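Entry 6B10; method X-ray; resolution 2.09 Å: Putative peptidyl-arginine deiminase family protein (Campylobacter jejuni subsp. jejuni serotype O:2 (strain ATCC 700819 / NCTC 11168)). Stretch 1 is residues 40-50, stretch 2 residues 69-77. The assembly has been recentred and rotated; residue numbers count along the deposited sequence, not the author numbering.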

ATOM      1  N   ILE A  40      -2.219  -7.319 -18.072  1.00 50.98           N
ATOM      2  CA  ILE A  40      -2.277  -7.103 -16.621  1.00 50.38           C
ATOM      3  C   ILE A  40      -2.602  -8.392 -15.856  1.00 49.99           C
ATOM      4  O   ILE A  40      -2.022  -8.655 -14.801  1.00 46.89           O
ATOM      5  CB  ILE A  40      -3.254  -5.961 -16.238  1.00 50.88           C
ATOM      6  CG1 ILE A  40      -3.104  -5.570 -14.761  1.00 50.84           C
ATOM      7  CG2 ILE A  40      -4.702  -6.334 -16.529  1.00 51.89           C
ATOM      8  CD1 ILE A  40      -1.775  -4.933 -14.406  1.00 50.79           C
ATOM      9  N   LEU A  41      -3.505  -9.205 -16.398  1.00 49.69           N
ATOM     10  CA  LEU A  41      -3.845 -10.478 -15.766  1.00 48.59           C
ATOM     11  C   LEU A  41      -2.627 -11.386 -15.646  1.00 46.89           C
ATOM     12  O   LEU A  41      -2.476 -12.099 -14.657  1.00 46.49           O
ATOM     13  CB  LEU A  41      -4.983 -11.198 -16.510  1.00 49.56           C
ATOM     14  CG  LEU A  41      -6.427 -10.952 -16.039  1.00 50.74           C
ATOM     15  CD1 LEU A  41      -6.582 -11.171 -14.540  1.00 51.34           C
ATOM     16  CD2 LEU A  41      -6.922  -9.565 -16.402  1.00 51.51           C
ATOM     17  N   GLN A  42      -1.751 -11.352 -16.643  1.00 46.93           N
ATOM     18  CA  GLN A  42      -0.519 -12.127 -16.581  1.00 47.76           C
ATOM     19  C   GLN A  42       0.411 -11.601 -15.476  1.00 45.23           C
ATOM     20  O   GLN A  42       1.053 -12.385 -14.769  1.00 44.89           O
ATOM     21  CB  GLN A  42       0.197 -12.116 -17.935  1.00 50.29           C
ATOM     22  CG  GLN A  42       1.472 -12.939 -17.956  1.00 52.88           C
ATOM     23  CD  GLN A  42       1.267 -14.323 -17.365  1.00 56.61           C
ATOM     24  OE1 GLN A  42       0.390 -15.070 -17.810  1.00 59.54           O
ATOM     25  NE2 GLN A  42       2.060 -14.668 -16.350  1.00 57.46           N
ATOM     26  N   SER A  43       0.478 -10.278 -15.345  1.00 41.66           N
ATOM     27  CA  SER A  43       1.206  -9.643 -14.246  1.00 41.36           C
ATOM     28  C   SER A  43       0.645 -10.080 -12.889  1.00 40.00           C
ATOM     29  O   SER A  43       1.399 -10.494 -12.003  1.00 39.03           O
ATOM     30  CB  SER A  43       1.137  -8.122 -14.369  1.00 41.06           C
ATOM     31  OG  SER A  43       1.598  -7.693 -15.638  1.00 41.48           O
ATOM     32  N   TYR A  44      -0.680  -9.993 -12.745  1.00 38.95           N
ATOM     33  CA  TYR A  44      -1.374 -10.462 -11.535  1.00 36.68           C
ATOM     34  C   TYR A  44      -1.044 -11.902 -11.204  1.00 37.92           C
ATOM     35  O   TYR A  44      -0.730 -12.216 -10.059  1.00 38.59           O
ATOM     36  CB  TYR A  44      -2.889 -10.326 -11.680  1.00 35.53           C
ATOM     37  CG  TYR A  44      -3.437  -9.056 -11.095  1.00 32.49           C
ATOM     38  CD1 TYR A  44      -3.360  -7.868 -11.791  1.00 32.06           C
ATOM     39  CD2 TYR A  44      -4.021  -9.045  -9.835  1.00 30.78           C
ATOM     40  CE1 TYR A  44      -3.854  -6.692 -11.260  1.00 30.93           C
ATOM     41  CE2 TYR A  44      -4.519  -7.877  -9.292  1.00 30.31           C
ATOM     42  CZ  TYR A  44      -4.434  -6.703 -10.011  1.00 29.66           C
ATOM     43  OH  TYR A  44      -4.921  -5.533  -9.487  1.00 28.73           O
ATOM     44  N   LYS A  45      -1.115 -12.774 -12.204  1.00 38.37           N
ATOM     45  CA  LYS A  45      -0.818 -14.189 -12.010  1.00 38.46           C
ATOM     46  C   LYS A  45       0.579 -14.381 -11.436  1.00 38.34           C
ATOM     47  O   LYS A  45       0.784 -15.200 -10.539  1.00 40.04           O
ATOM     48  CB  LYS A  45      -0.956 -14.953 -13.330  1.00 38.53           C
ATOM     49  CG  LYS A  45      -0.773 -16.457 -13.199  1.00 39.17           C
ATOM     50  N   GLU A  46       1.537 -13.625 -11.959  1.00 38.82           N
ATOM     51  CA  GLU A  46       2.910 -13.693 -11.481  1.00 39.57           C
ATOM     52  C   GLU A  46       2.984 -13.204 -10.038  1.00 35.55           C
ATOM     53  O   GLU A  46       3.579 -13.859  -9.182  1.00 34.22           O
ATOM     54  CB  GLU A  46       3.827 -12.848 -12.371  1.00 43.19           C
ATOM     55  CG  GLU A  46       5.307 -13.164 -12.210  1.00 47.68           C
ATOM     56  CD  GLU A  46       5.621 -14.629 -12.458  1.00 51.27           C
ATOM     57  OE1 GLU A  46       5.107 -15.190 -13.453  1.00 54.33           O
ATOM     58  OE2 GLU A  46       6.374 -15.222 -11.653  1.00 55.57           O
ATOM     59  N   PHE A  47       2.354 -12.064  -9.787  1.00 33.01           N
ATOM     60  CA  PHE A  47       2.335 -11.434  -8.465  1.00 32.14           C
ATOM     61  C   PHE A  47       1.686 -12.366  -7.441  1.00 32.23           C
ATOM     62  O   PHE A  47       2.236 -12.598  -6.359  1.00 30.23           O
ATOM     63  CB  PHE A  47       1.600 -10.084  -8.560  1.00 31.24           C
ATOM     64  CG  PHE A  47       1.604  -9.260  -7.291  1.00 30.21           C
ATOM     65  CD1 PHE A  47       2.654  -9.314  -6.374  1.00 30.77           C
ATOM     66  CD2 PHE A  47       0.562  -8.379  -7.043  1.00 30.47           C
ATOM     67  CE1 PHE A  47       2.635  -8.536  -5.225  1.00 29.83           C
ATOM     68  CE2 PHE A  47       0.542  -7.593  -5.900  1.00 30.47           C
ATOM     69  CZ  PHE A  47       1.580  -7.677  -4.987  1.00 29.90           C
ATOM     70  N   VAL A  48       0.539 -12.929  -7.816  1.00 33.31           N
ATOM     71  CA  VAL A  48      -0.192 -13.868  -6.967  1.00 32.99           C
ATOM     72  C   VAL A  48       0.634 -15.120  -6.693  1.00 33.13           C
ATOM     73  O   VAL A  48       0.746 -15.548  -5.539  1.00 32.15           O
ATOM     74  CB  VAL A  48      -1.545 -14.272  -7.597  1.00 34.05           C
ATOM     75  CG1 VAL A  48      -2.215 -15.374  -6.786  1.00 33.63           C
ATOM     76  CG2 VAL A  48      -2.473 -13.067  -7.687  1.00 34.07           C
ATOM     77  N   LYS A  49       1.212 -15.701  -7.744  1.00 32.78           N
ATOM     78  CA  LYS A  49       2.053 -16.894  -7.583  1.00 33.91           C
ATOM     79  C   LYS A  49       3.182 -16.660  -6.573  1.00 32.84           C
ATOM     80  O   LYS A  49       3.435 -17.503  -5.712  1.00 32.16           O
ATOM     81  CB  LYS A  49       2.648 -17.350  -8.928  1.00 35.20           C
ATOM     82  CG  LYS A  49       1.730 -18.248  -9.746  1.00 36.44           C
ATOM     83  CD  LYS A  49       2.417 -18.793 -10.991  1.00 36.17           C
ATOM     84  N   VAL A  50       3.855 -15.517  -6.690  1.00 32.14           N
ATOM     85  CA  VAL A  50       4.946 -15.160  -5.780  1.00 31.80           C
ATOM     86  C   VAL A  50       4.461 -15.093  -4.330  1.00 30.80           C
ATOM     87  O   VAL A  50       5.024 -15.751  -3.449  1.00 30.49           O
ATOM     88  CB  VAL A  50       5.599 -13.822  -6.192  1.00 32.42           C
ATOM     89  CG1 VAL A  50       6.504 -13.284  -5.094  1.00 32.43           C
ATOM     90  CG2 VAL A  50       6.401 -14.007  -7.475  1.00 32.66           C
TER
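Stretch 2 69-77: NFKDIKNVE

The apolar centre of this contact is the ring of Phe70, which meets one side of the helix formed by residues 40-50. Its CA-to-CB bond points sideways, but with chi1 at -51° (m) the side chain carries the ring to the helix, and the ring arrives edge first. Phe70 CZ lies 3.7 Å from Leu41 CD1, and Phe70 CE2 comes within 3.6 Å of Lys45 CA and 4.0 Å of Lys45 CB; Tyr44 C, 4.1 Å from Phe70 CE2, also borders the edge. A flat aromatic side chain suits this place because its thin rim can reach the helical backbone itself between neighbouring side chains. Lys45 suits it too, since the start of a lysine side chain is aliphatic and can pack against a ring. Tyr44 adds its CB, with Tyr44 CB 4.2 Å from Phe70 CZ, before its own ring leads away, and Val48 CG2 stands 4.3 Å from Phe70 CE2.

Leu41, Tyr44, Lys45 and Val48 can share one ring because steps of three and four residues return to the same side of a helix. The helix is regular here, with backbone bonds such as Lys45 N to Leu41 O (2.9 Å) and Val48 N to Tyr44 O (2.7 Å).

Val48 extends the apolar patch. Val48 CG1 touches Ile73 CD1 at 4.0 Å and Val76 CG2 at 3.8 Å, while Val48 CG2 lies toward the Phe70 ring. The compact, branched valine fits where three side chains converge, while the longer Ile73 spans the gap with its terminal methyl.

The path of stretch 2 is consistent with this arrangement. A type I turn from Phe70 to Ile73, with a weak bond from Ile73 N to Phe70 O (3.4 Å), places Lys71 and Asp72 at its corner, clear of the helix, while Phe70 and Ile73 both reach it. The chain is extended at Lys74, turns at Asn75, whose phi of 58° and psi of 32° are left-handed, and enters a strand at Val76. By nearest CA atoms, Phe70 pairs with Lys45, Ile73 with Lys49 and Val76 with Val48, a broadly forward progression that steps back by one residue at the end.

Toward the edge, lysine suits a border position because its aliphatic portion can pack while its amine seeks solvent. Lys49 CG lies 4.0 Å from Ile73 CD1; its amine is not modelled. Asn69, exposed, points its CA-to-CB bond toward the helix. Among the modelled atoms no hydrogen bond joins the two stretches, and the contacts described here are packing contacts.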

ATOM      1  N   ASN A  69      -8.576 -18.234 -14.078  1.00 62.79           N
ATOM      2  CA  ASN A  69      -7.146 -18.080 -14.379  1.00 62.51           C
ATOM      3  C   ASN A  69      -6.192 -18.344 -13.208  1.00 60.45           C
ATOM      4  O   ASN A  69      -4.985 -18.468 -13.418  1.00 61.57           O
ATOM      5  CB  ASN A  69      -6.870 -16.675 -14.928  1.00 63.38           C
ATOM      6  CG  ASN A  69      -7.527 -16.431 -16.277  1.00 66.61           C
ATOM      7  OD1 ASN A  69      -7.619 -17.335 -17.109  1.00 66.68           O
ATOM      8  ND2 ASN A  69      -7.979 -15.202 -16.502  1.00 67.94           N
ATOM      9  N   PHE A  70      -6.722 -18.422 -11.989  1.00 57.14           N
ATOM     10  CA  PHE A  70      -5.898 -18.584 -10.789  1.00 56.29           C
ATOM     11  C   PHE A  70      -6.258 -19.837  -9.988  1.00 56.77           C
ATOM     12  O   PHE A  70      -5.829 -19.983  -8.839  1.00 55.16           O
ATOM     13  CB  PHE A  70      -6.045 -17.344  -9.907  1.00 54.50           C
ATOM     14  CG  PHE A  70      -5.833 -16.053 -10.645  1.00 53.18           C
ATOM     15  CD1 PHE A  70      -6.878 -15.455 -11.339  1.00 52.32           C
ATOM     16  CD2 PHE A  70      -4.588 -15.443 -10.658  1.00 52.12           C
ATOM     17  CE1 PHE A  70      -6.685 -14.271 -12.027  1.00 51.45           C
ATOM     18  CE2 PHE A  70      -4.389 -14.259 -11.344  1.00 51.57           C
ATOM     19  CZ  PHE A  70      -5.438 -13.674 -12.028  1.00 52.36           C
ATOM     20  N   LYS A  71      -7.016 -20.747 -10.605  1.00 55.93           N
ATOM     21  CA  LYS A  71      -7.560 -21.914  -9.906  1.00 53.90           C
ATOM     22  C   LYS A  71      -6.500 -22.947  -9.525  1.00 51.90           C
ATOM     23  O   LYS A  71      -6.699 -23.720  -8.589  1.00 52.41           O
ATOM     24  CB  LYS A  71      -8.640 -22.591 -10.760  1.00 55.92           C
ATOM     25  N   ASP A  72      -5.382 -22.959 -10.248  1.00 49.18           N
ATOM     26  CA  ASP A  72      -4.326 -23.946 -10.026  1.00 49.10           C
ATOM     27  C   ASP A  72      -3.358 -23.590  -8.885  1.00 49.50           C
ATOM     28  O   ASP A  72      -2.581 -24.443  -8.449  1.00 49.33           O
ATOM     29  CB  ASP A  72      -3.530 -24.145 -11.320  1.00 49.23           C
ATOM     30  N   ILE A  73      -3.413 -22.348  -8.396  1.00 47.48           N
ATOM     31  CA  ILE A  73      -2.409 -21.841  -7.456  1.00 44.73           C
ATOM     32  C   ILE A  73      -2.797 -22.156  -6.011  1.00 42.63           C
ATOM     33  O   ILE A  73      -3.876 -21.778  -5.562  1.00 40.34           O
ATOM     34  CB  ILE A  73      -2.215 -20.316  -7.600  1.00 45.44           C
ATOM     35  CG1 ILE A  73      -2.001 -19.925  -9.068  1.00 45.24           C
ATOM     36  CG2 ILE A  73      -1.028 -19.849  -6.757  1.00 45.00           C
ATOM     37  CD1 ILE A  73      -2.248 -18.458  -9.341  1.00 45.74           C
ATOM     38  N   LYS A  74      -1.905 -22.834  -5.291  1.00 41.45           N
ATOM     39  CA  LYS A  74      -2.113 -23.159  -3.879  1.00 42.76           C
ATOM     40  C   LYS A  74      -2.242 -21.892  -3.031  1.00 43.86           C
ATOM     41  O   LYS A  74      -1.707 -20.847  -3.392  1.00 46.13           O
ATOM     42  CB  LYS A  74      -0.960 -24.023  -3.349  1.00 42.39           C
ATOM     43  N   ASN A  75      -2.964 -21.998  -1.916  1.00 42.87           N
ATOM     44  CA  ASN A  75      -3.202 -20.879  -0.996  1.00 42.73           C
ATOM     45  C   ASN A  75      -3.870 -19.658  -1.615  1.00 41.32           C
ATOM     46  O   ASN A  75      -3.620 -18.533  -1.186  1.00 42.27           O
ATOM     47  CB  ASN A  75      -1.899 -20.453  -0.325  1.00 44.86           C
ATOM     48  CG  ASN A  75      -1.229 -21.593   0.389  1.00 46.70           C
ATOM     49  OD1 ASN A  75      -0.200 -22.094  -0.055  1.00 50.15           O
ATOM     50  ND2 ASN A  75      -1.824 -22.032   1.489  1.00 48.00           N
ATOM     51  N   VAL A  76      -4.725 -19.872  -2.609  1.00 38.28           N
ATOM     52  CA  VAL A  76      -5.478 -18.778  -3.199  1.00 37.64           C
ATOM     53  C   VAL A  76      -6.968 -19.026  -2.989  1.00 38.96           C
ATOM     54  O   VAL A  76      -7.486 -20.079  -3.355  1.00 39.94           O
ATOM     55  CB  VAL A  76      -5.144 -18.591  -4.689  1.00 36.34           C
ATOM     56  CG1 VAL A  76      -5.950 -17.449  -5.285  1.00 35.87           C
ATOM     57  CG2 VAL A  76      -3.656 -18.311  -4.856  1.00 36.91           C
ATOM     58  N   GLU A  77      -7.641 -18.059  -2.373  1.00 39.22           N
ATOM     59  CA  GLU A  77      -9.080 -18.128  -2.169  1.00 39.55           C
ATOM     60  C   GLU A  77      -9.749 -17.088  -3.039  1.00 41.02           C
ATOM     61  O   GLU A  77      -9.095 -16.171  -3.539  1.00 40.58           O
ATOM     62  CB  GLU A  77      -9.438 -17.912  -0.700  1.00 38.84           C
ATOM     63  CG  GLU A  77      -8.973 -19.052   0.188  1.00 38.61           C
ATOM     64  CD  GLU A  77      -9.141 -18.770   1.662  1.00 38.45           C
ATOM     65  OE1 GLU A  77      -9.914 -17.857   2.022  1.00 38.30           O
ATOM     66  OE2 GLU A  77      -8.502 -19.480   2.464  1.00 39.35           O
TER